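Local coordinates for protein aminotransferase class-III (Ochrobactrum anthropi, PDB 5GHG) that probably transfers amino groups between amines and carbonyl compounds as an omega-transaminase of class III, using a pyridoxal-phosphate cofactor held here in its pyridoxamine form, at residues E9-D12 with I13-H16; T162-P165 with N166-R169; T356-Q359 with K360-E364. The protein carries 1 engineered substitution. All coordinates share one frame; numbering follows the deposited sequence.

Contact 1 of 3, residues E9-D12 with I13-H16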
loop_
_atom_site.group_PDB
_atom_site.type_symbol
_atom_site.label_atom_id
_atom_site.label_comp_id
_atom_site.label_asym_id
_atom_site.label_seq_id
_atom_site.Cartn_x
_atom_site.Cartn_y
_atom_site.Cartn_z
ATOM N N GLU B 9 2.763 24.461 9.112
ATOM C CA GLU B 9 3.468 23.668 10.106
ATOM C C GLU B 9 2.557 23.328 11.296
ATOM O O GLU B 9 2.532 22.187 11.767
ATOM C CB GLU B 9 4.719 24.414 10.587
ATOM C CG GLU B 9 5.830 24.587 9.531
ATOM C CD GLU B 9 5.571 25.750 8.534
ATOM O OE1 GLU B 9 4.584 26.504 8.695
ATOM O OE2 GLU B 9 6.346 25.893 7.569
ATOM N N ALA B 10 1.798 24.309 11.779
ATOM C CA ALA B 10 0.912 24.088 12.908
ATOM C C ALA B 10 -0.208 23.107 12.562
ATOM O O ALA B 10 -0.580 22.267 13.381
ATOM C CB ALA B 10 0.323 25.416 13.385
ATOM N N ARG B 11 -0.767 23.210 11.359
ATOM C CA ARG B 11 -1.835 22.308 10.972
ATOM C C ARG B 11 -1.316 20.882 10.774
ATOM O O ARG B 11 -2.003 19.919 11.117
ATOM C CB ARG B 11 -2.545 22.817 9.720
ATOM C CG ARG B 11 -3.367 24.076 10.013
ATOM C CD ARG B 11 -4.295 24.422 8.862
ATOM N NE ARG B 11 -3.549 24.931 7.737
ATOM C CZ ARG B 11 -3.602 24.447 6.499
ATOM N NH1 ARG B 11 -4.382 23.440 6.209
ATOM N NH2 ARG B 11 -2.870 25.003 5.558
ATOM N N ASP B 12 -0.105 20.736 10.236
ATOM C CA ASP B 12 0.510 19.417 10.152
ATOM C C ASP B 12 0.649 18.796 11.545
ATOM O O ASP B 12 0.313 17.625 11.759
ATOM C CB ASP B 12 1.876 19.519 9.467
ATOM C CG ASP B 12 2.494 18.150 9.188
ATOM O OD1 ASP B 12 3.223 17.648 10.067
ATOM O OD2 ASP B 12 2.231 17.556 8.104
ATOM N N ILE B 13 1.140 19.582 12.519
ATOM C CA ILE B 13 1.274 19.085 13.875
ATOM C C ILE B 13 -0.071 18.617 14.419
ATOM O O ILE B 13 -0.170 17.579 15.085
ATOM C CB ILE B 13 1.884 20.166 14.789
ATOM C CG1 ILE B 13 3.374 20.365 14.478
ATOM C CG2 ILE B 13 1.603 19.847 16.269
ATOM C CD1 ILE B 13 3.901 21.708 14.975
ATOM N N ARG B 14 -1.125 19.382 14.153
ATOM C CA ARG B 14 -2.418 19.103 14.748
ATOM C C ARG B 14 -3.061 17.841 14.172
ATOM O O ARG B 14 -3.716 17.083 14.904
ATOM C CB ARG B 14 -3.340 20.309 14.565
ATOM C CG ARG B 14 -4.524 20.394 15.513
ATOM C CD ARG B 14 -5.186 21.778 15.365
ATOM N NE ARG B 14 -4.183 22.812 15.378
ATOM C CZ ARG B 14 -4.142 23.880 14.571
ATOM N NH1 ARG B 14 -5.082 24.096 13.666
ATOM N NH2 ARG B 14 -3.146 24.752 14.703
ATOM N N TYR B 15 -2.911 17.603 12.865
ATOM C CA TYR B 15 -3.789 16.648 12.188
ATOM C C TYR B 15 -3.110 15.459 11.534
ATOM O O TYR B 15 -3.806 14.514 11.169
ATOM C CB TYR B 15 -4.616 17.366 11.106
ATOM C CG TYR B 15 -5.445 18.490 11.667
ATOM C CD1 TYR B 15 -6.422 18.231 12.619
ATOM C CD2 TYR B 15 -5.248 19.811 11.257
ATOM C CE1 TYR B 15 -7.202 19.257 13.147
ATOM C CE2 TYR B 15 -6.008 20.836 11.761
ATOM C CZ TYR B 15 -6.989 20.552 12.718
ATOM O OH TYR B 15 -7.749 21.563 13.245
ATOM N N HIS B 16 -1.801 15.472 11.360
ATOM C CA HIS B 16 -1.136 14.533 10.460
ATOM C C HIS B 16 -0.150 13.638 11.230
ATOM O O HIS B 16 0.870 14.127 11.734
ATOM C CB HIS B 16 -0.412 15.300 9.362
ATOM C CG HIS B 16 0.254 14.414 8.362
ATOM N ND1 HIS B 16 1.350 14.802 7.638
ATOM C CD2 HIS B 16 -0.011 13.137 7.987
ATOM C CE1 HIS B 16 1.727 13.811 6.840
ATOM N NE2 HIS B 16 0.920 12.787 7.042
#
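D12 and H16 are joined by a His-carboxylate hydrogen bond one helical turn apart. H16 ND1 donates to D12 OD2 at 2.9 Å, and the bond is nearly straight at 164°. The oxygen lies in the imidazole plane and is met on the syn side, but well out of the carboxylate plane. The carboxylate stands almost square to the ring, 88° between planes. Both CG atoms are anti to their backbone N (chi1 -178° for H16), which brings the two groups together beside the helix. D12 has further partners: OD1 bonds H18 NE2, and OD2 is shared by H16 and S90 of the second subunit. These three partners would probably steady its negative charge.

The main-chain bonds are those of an alpha-helix. I13 N reaches E9 O at 3.0 Å, and H16 N reaches D12 O at 3.0 Å. I13 CG1 lies against E9 O, 3.4 Å away.

The R14 guanidinium passes with one face over A10 O, and NH2 lies 3.8 Å from A10 CB; NH2 bonds to P5 O. The R11 guanidinium turns to the second subunit, where NH1 forms salt bridges with E99 and D96. Y15 CD2 sits 3.2 Å from R11 O. Residues 9-15 make up nearly all of helix 8-15, and H16 follows its end; this N-terminal helix is set against the partner subunit at the dimer interface.

Contact 2 of 3, residues T162-P165 with N166-R169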
loop_
_atom_site.group_PDB
_atom_site.type_symbol
_atom_site.label_atom_id
_atom_site.label_comp_id
_atom_site.label_asym_id
_atom_site.label_seq_id
_atom_site.Cartn_x
_atom_site.Cartn_y
_atom_site.Cartn_z
ATOM N N THR B 162 11.938 -7.344 6.234
ATOM C CA THR B 162 12.866 -6.284 6.590
ATOM C C THR B 162 13.681 -6.690 7.813
ATOM O O THR B 162 13.164 -7.333 8.732
ATOM C CB THR B 162 12.069 -5.009 6.849
ATOM O OG1 THR B 162 11.464 -4.608 5.613
ATOM C CG2 THR B 162 12.940 -3.884 7.419
ATOM N N GLY B 163 14.967 -6.351 7.798
ATOM C CA GLY B 163 15.882 -6.810 8.836
ATOM C C GLY B 163 16.443 -5.690 9.690
ATOM O O GLY B 163 17.584 -5.759 10.145
ATOM N N LEU B 164 15.642 -4.645 9.902
ATOM C CA LEU B 164 16.065 -3.481 10.679
ATOM C C LEU B 164 15.241 -3.412 11.963
ATOM O O LEU B 164 14.013 -3.589 11.924
ATOM C CB LEU B 164 15.890 -2.191 9.866
ATOM C CG LEU B 164 16.800 -2.080 8.621
ATOM C CD1 LEU B 164 16.336 -0.988 7.682
ATOM C CD2 LEU B 164 18.263 -1.845 9.026
ATOM N N PRO B 165 15.885 -3.182 13.108
ATOM C CA PRO B 165 15.169 -3.289 14.386
ATOM C C PRO B 165 14.037 -2.290 14.551
ATOM O O PRO B 165 13.015 -2.634 15.167
ATOM C CB PRO B 165 16.282 -3.071 15.438
ATOM C CG PRO B 165 17.398 -2.408 14.702
ATOM C CD PRO B 165 17.333 -2.963 13.304
ATOM N N ASN B 166 14.183 -1.077 14.029
ATOM C CA ASN B 166 13.099 -0.100 14.107
ATOM C C ASN B 166 11.831 -0.616 13.429
ATOM O O ASN B 166 10.735 -0.172 13.751
ATOM C CB ASN B 166 13.506 1.215 13.451
ATOM C CG ASN B 166 14.497 2.013 14.263
ATOM O OD1 ASN B 166 14.698 1.766 15.443
ATOM N ND2 ASN B 166 15.092 3.032 13.614
ATOM N N ASN B 167 11.958 -1.516 12.456
ATOM C CA ASN B 167 10.764 -2.028 11.794
ATOM C C ASN B 167 10.095 -3.165 12.562
ATOM O O ASN B 167 8.992 -3.596 12.184
ATOM C CB ASN B 167 11.113 -2.496 10.378
ATOM C CG ASN B 167 11.373 -1.328 9.451
ATOM O OD1 ASN B 167 12.511 -0.912 9.265
ATOM N ND2 ASN B 167 10.315 -0.787 8.881
ATOM N N HIS B 168 10.752 -3.674 13.598
ATOM C CA HIS B 168 10.245 -4.781 14.412
ATOM C C HIS B 168 9.877 -4.377 15.840
ATOM O O HIS B 168 8.897 -4.879 16.380
ATOM C CB HIS B 168 11.278 -5.907 14.459
ATOM C CG HIS B 168 11.570 -6.517 13.125
ATOM N ND1 HIS B 168 12.707 -7.262 12.876
ATOM C CD2 HIS B 168 10.883 -6.481 11.956
ATOM C CE1 HIS B 168 12.702 -7.667 11.618
ATOM N NE2 HIS B 168 11.606 -7.206 11.035
ATOM N N ARG B 169 10.651 -3.499 16.468
ATOM C CA ARG B 169 10.450 -3.188 17.884
ATOM C C ARG B 169 9.024 -2.766 18.196
ATOM O O ARG B 169 8.489 -1.847 17.561
ATOM C CB ARG B 169 11.433 -2.104 18.328
ATOM C CG ARG B 169 11.236 -1.660 19.771
ATOM C CD ARG B 169 12.540 -1.658 20.605
ATOM N NE ARG B 169 13.559 -0.817 20.007
ATOM C CZ ARG B 169 14.139 0.236 20.600
ATOM N NH1 ARG B 169 13.817 0.588 21.826
ATOM N NH2 ARG B 169 15.043 0.952 19.930
#
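H168 lays one face of its imidazole over L164 O, which sits 3.9 Å above the ring centre. The ring edge is turned to T162 O, with NE2 2.8 Å from that oxygen. NE2 has a hydrogen bond to A159 O, in the preceding helix 156-161. This ties the ring back to that helix. H168 CG is anti to its carbonyl carbon (chi1 -63°), and this turns the imidazole toward T162 O and L164 O.

N167 packs on the same segment. Its OD1 rests 3.5 Å from T162 CG2 and 3.7 Å from L164 CB. The N167 and T162 side chains cross at about a right angle, while N167 and L164 run side by side and point the same way. The far end of the amide is tied elsewhere, by ND2 to Y20 OH.

The backbone forms two overlapping beta turns. N167 N donates to L164 O from above the carbonyl plane. P165 O takes two donors: H168 N comes from above its plane at 2.9 Å, and R169 N adds an i+4 bond at 2.8 Å, almost on the line of the carbonyl (C=O...N angle 177°).

T162 OG1 is gripped by H152 N, G153 O and S158 O, and its side chain is about 7 Å from the bound PMP. H152 and G153 belong to the PMP pocket. The chemistry is mainly hydrogen bonds and polar contacts among carbonyls, amides and an imidazole; they fix the loop's shape, and T162 links it to the cofactor pocket wall.

Contact 3 of 3, residues T356-Q359 with K360-E364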
loop_
_atom_site.group_PDB
_atom_site.type_symbol
_atom_site.label_atom_id
_atom_site.label_comp_id
_atom_site.label_asym_id
_atom_site.label_seq_id
_atom_site.Cartn_x
_atom_site.Cartn_y
_atom_site.Cartn_z
ATOM N N THR B 356 30.252 7.091 -12.013
ATOM C CA THR B 356 31.699 6.938 -11.981
ATOM C C THR B 356 32.363 8.172 -11.362
ATOM O O THR B 356 33.219 8.066 -10.478
ATOM C CB THR B 356 32.239 6.700 -13.392
ATOM O OG1 THR B 356 31.718 5.463 -13.875
ATOM C CG2 THR B 356 33.763 6.650 -13.376
ATOM N N TYR B 357 31.942 9.350 -11.793
ATOM C CA TYR B 357 32.535 10.570 -11.276
ATOM C C TYR B 357 32.205 10.763 -9.793
ATOM O O TYR B 357 33.088 11.093 -8.995
ATOM C CB TYR B 357 32.077 11.763 -12.124
ATOM C CG TYR B 357 32.618 13.090 -11.652
ATOM C CD1 TYR B 357 33.995 13.340 -11.665
ATOM C CD2 TYR B 357 31.772 14.082 -11.185
ATOM C CE1 TYR B 357 34.508 14.539 -11.231
ATOM C CE2 TYR B 357 32.269 15.301 -10.746
ATOM C CZ TYR B 357 33.643 15.531 -10.774
ATOM O OH TYR B 357 34.147 16.733 -10.331
ATOM N N MET B 358 30.939 10.543 -9.399
ATOM C CA MET B 358 30.569 10.684 -7.991
ATOM C C MET B 358 31.326 9.699 -7.103
ATOM O O MET B 358 31.801 10.062 -6.019
ATOM C CB MET B 358 29.064 10.499 -7.810
ATOM C CG MET B 358 28.554 10.658 -6.365
ATOM S SD MET B 358 26.772 10.302 -6.146
ATOM C CE MET B 358 26.795 8.507 -6.138
ATOM N N GLN B 359 31.426 8.436 -7.530
ATOM C CA GLN B 359 32.161 7.456 -6.735
ATOM C C GLN B 359 33.608 7.890 -6.537
ATOM O O GLN B 359 34.162 7.744 -5.441
ATOM C CB GLN B 359 32.118 6.075 -7.381
ATOM C CG GLN B 359 30.741 5.459 -7.547
ATOM C CD GLN B 359 30.005 5.246 -6.242
ATOM O OE1 GLN B 359 30.614 5.053 -5.189
ATOM N NE2 GLN B 359 28.670 5.254 -6.312
ATOM N N LYS B 360 34.231 8.421 -7.588
ATOM C CA LYS B 360 35.625 8.871 -7.486
ATOM C C LYS B 360 35.745 10.080 -6.567
ATOM O O LYS B 360 36.600 10.103 -5.671
ATOM C CB LYS B 360 36.166 9.189 -8.878
ATOM C CG LYS B 360 37.581 9.766 -8.907
ATOM C CD LYS B 360 37.908 10.301 -10.310
ATOM C CE LYS B 360 39.353 10.800 -10.411
ATOM N NZ LYS B 360 40.345 9.679 -10.312
ATOM N N ARG B 361 34.890 11.091 -6.759
ATOM C CA ARG B 361 34.944 12.269 -5.901
ATOM C C ARG B 361 34.713 11.918 -4.436
ATOM O O ARG B 361 35.424 12.411 -3.554
ATOM C CB ARG B 361 33.930 13.327 -6.374
ATOM C CG ARG B 361 34.386 14.083 -7.629
ATOM C CD ARG B 361 35.517 15.063 -7.283
ATOM N NE ARG B 361 35.142 15.926 -6.157
ATOM C CZ ARG B 361 34.556 17.100 -6.292
ATOM N NH1 ARG B 361 34.308 17.564 -7.511
ATOM N NH2 ARG B 361 34.227 17.825 -5.218
ATOM N N LEU B 362 33.735 11.050 -4.148
ATOM C CA LEU B 362 33.485 10.694 -2.761
ATOM C C LEU B 362 34.677 9.971 -2.142
ATOM O O LEU B 362 34.993 10.165 -0.966
ATOM C CB LEU B 362 32.217 9.845 -2.629
ATOM C CG LEU B 362 30.871 10.566 -2.737
ATOM C CD1 LEU B 362 29.733 9.552 -2.812
ATOM C CD2 LEU B 362 30.641 11.531 -1.573
ATOM N N ARG B 363 35.337 9.113 -2.914
ATOM C CA ARG B 363 36.456 8.370 -2.353
ATOM C C ARG B 363 37.677 9.252 -2.085
ATOM O O ARG B 363 38.548 8.865 -1.308
ATOM C CB ARG B 363 36.798 7.189 -3.263
ATOM C CG ARG B 363 35.830 6.016 -2.994
ATOM C CD ARG B 363 35.933 4.925 -4.021
ATOM N NE ARG B 363 35.017 3.826 -3.725
ATOM C CZ ARG B 363 33.709 3.874 -3.932
ATOM N NH1 ARG B 363 33.176 4.988 -4.423
ATOM N NH2 ARG B 363 32.938 2.816 -3.675
ATOM N N GLU B 364 37.737 10.438 -2.681
ATOM C CA GLU B 364 38.790 11.381 -2.331
ATOM C C GLU B 364 38.686 11.851 -0.885
ATOM O O GLU B 364 39.647 12.430 -0.374
ATOM C CB GLU B 364 38.761 12.591 -3.281
ATOM C CG GLU B 364 39.058 12.224 -4.724
ATOM C CD GLU B 364 38.785 13.357 -5.712
ATOM O OE1 GLU B 364 38.357 14.445 -5.288
ATOM O OE2 GLU B 364 38.994 13.152 -6.930
#
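R361 lies along Y357, one turn back on the same alpha-helix, 347-363. Its CB is 3.5 Å from Y357 O. CG comes next and makes a CH-pi contact over the Y357 ring face, 3.8 Å from the centroid and offset toward the rim. CD passes 3.7 Å from Y357 OH. Bends at chi2 (-73°) and chi3 fold the chain along the ring, and the guanidinium plane stands 84° from it. At the tip, NH1 is placed near Y357 OH in the guanidinium plane, though its exact position is less sure. NH1 also forms a salt bridge with D437, and NH2 bonds S441, both on helix 433-455. NE has a long salt bridge to E364.

On the side facing strands 371-377 and 380-385, M358 CG meets L362 CD1 at 3.9 Å. Q359 and R363 form the polar pair there. Q359 NE2 binds G378 O and I380 O, which holds the amide. R363 NH2 binds G376 O. R363 NH1 donates to Q359 O, which R363 N approaches from the opposite face of the carbonyl. The same NH1 also reaches Q359 OE1 at 2.7 Å and 168°, in the amide plane and on a lone pair.

Overall arrangement
The three contacts are local, and each is partly buried. Contacts 1 and 3 both lie on helices, 8-15 and 347-363, whereas contact 2 is a loop turn between helix 156-161 and strand 178-181. Contacts 1 and 2 touch the second subunit. Contact 3 touches no other chain and joins its helix to strands 371-377 and 380-385 and to helix 433-455. Contact 2 is nearest the cofactor and the middle of the chain, its centre about 15 Å from the chain centre. Contact 1 lies farthest out, with charged partners across the interface. Contact 3 mixes apolar packing with arginine bonds inside its own chain. The centres of contacts 1 and 3 are about 40 Å apart.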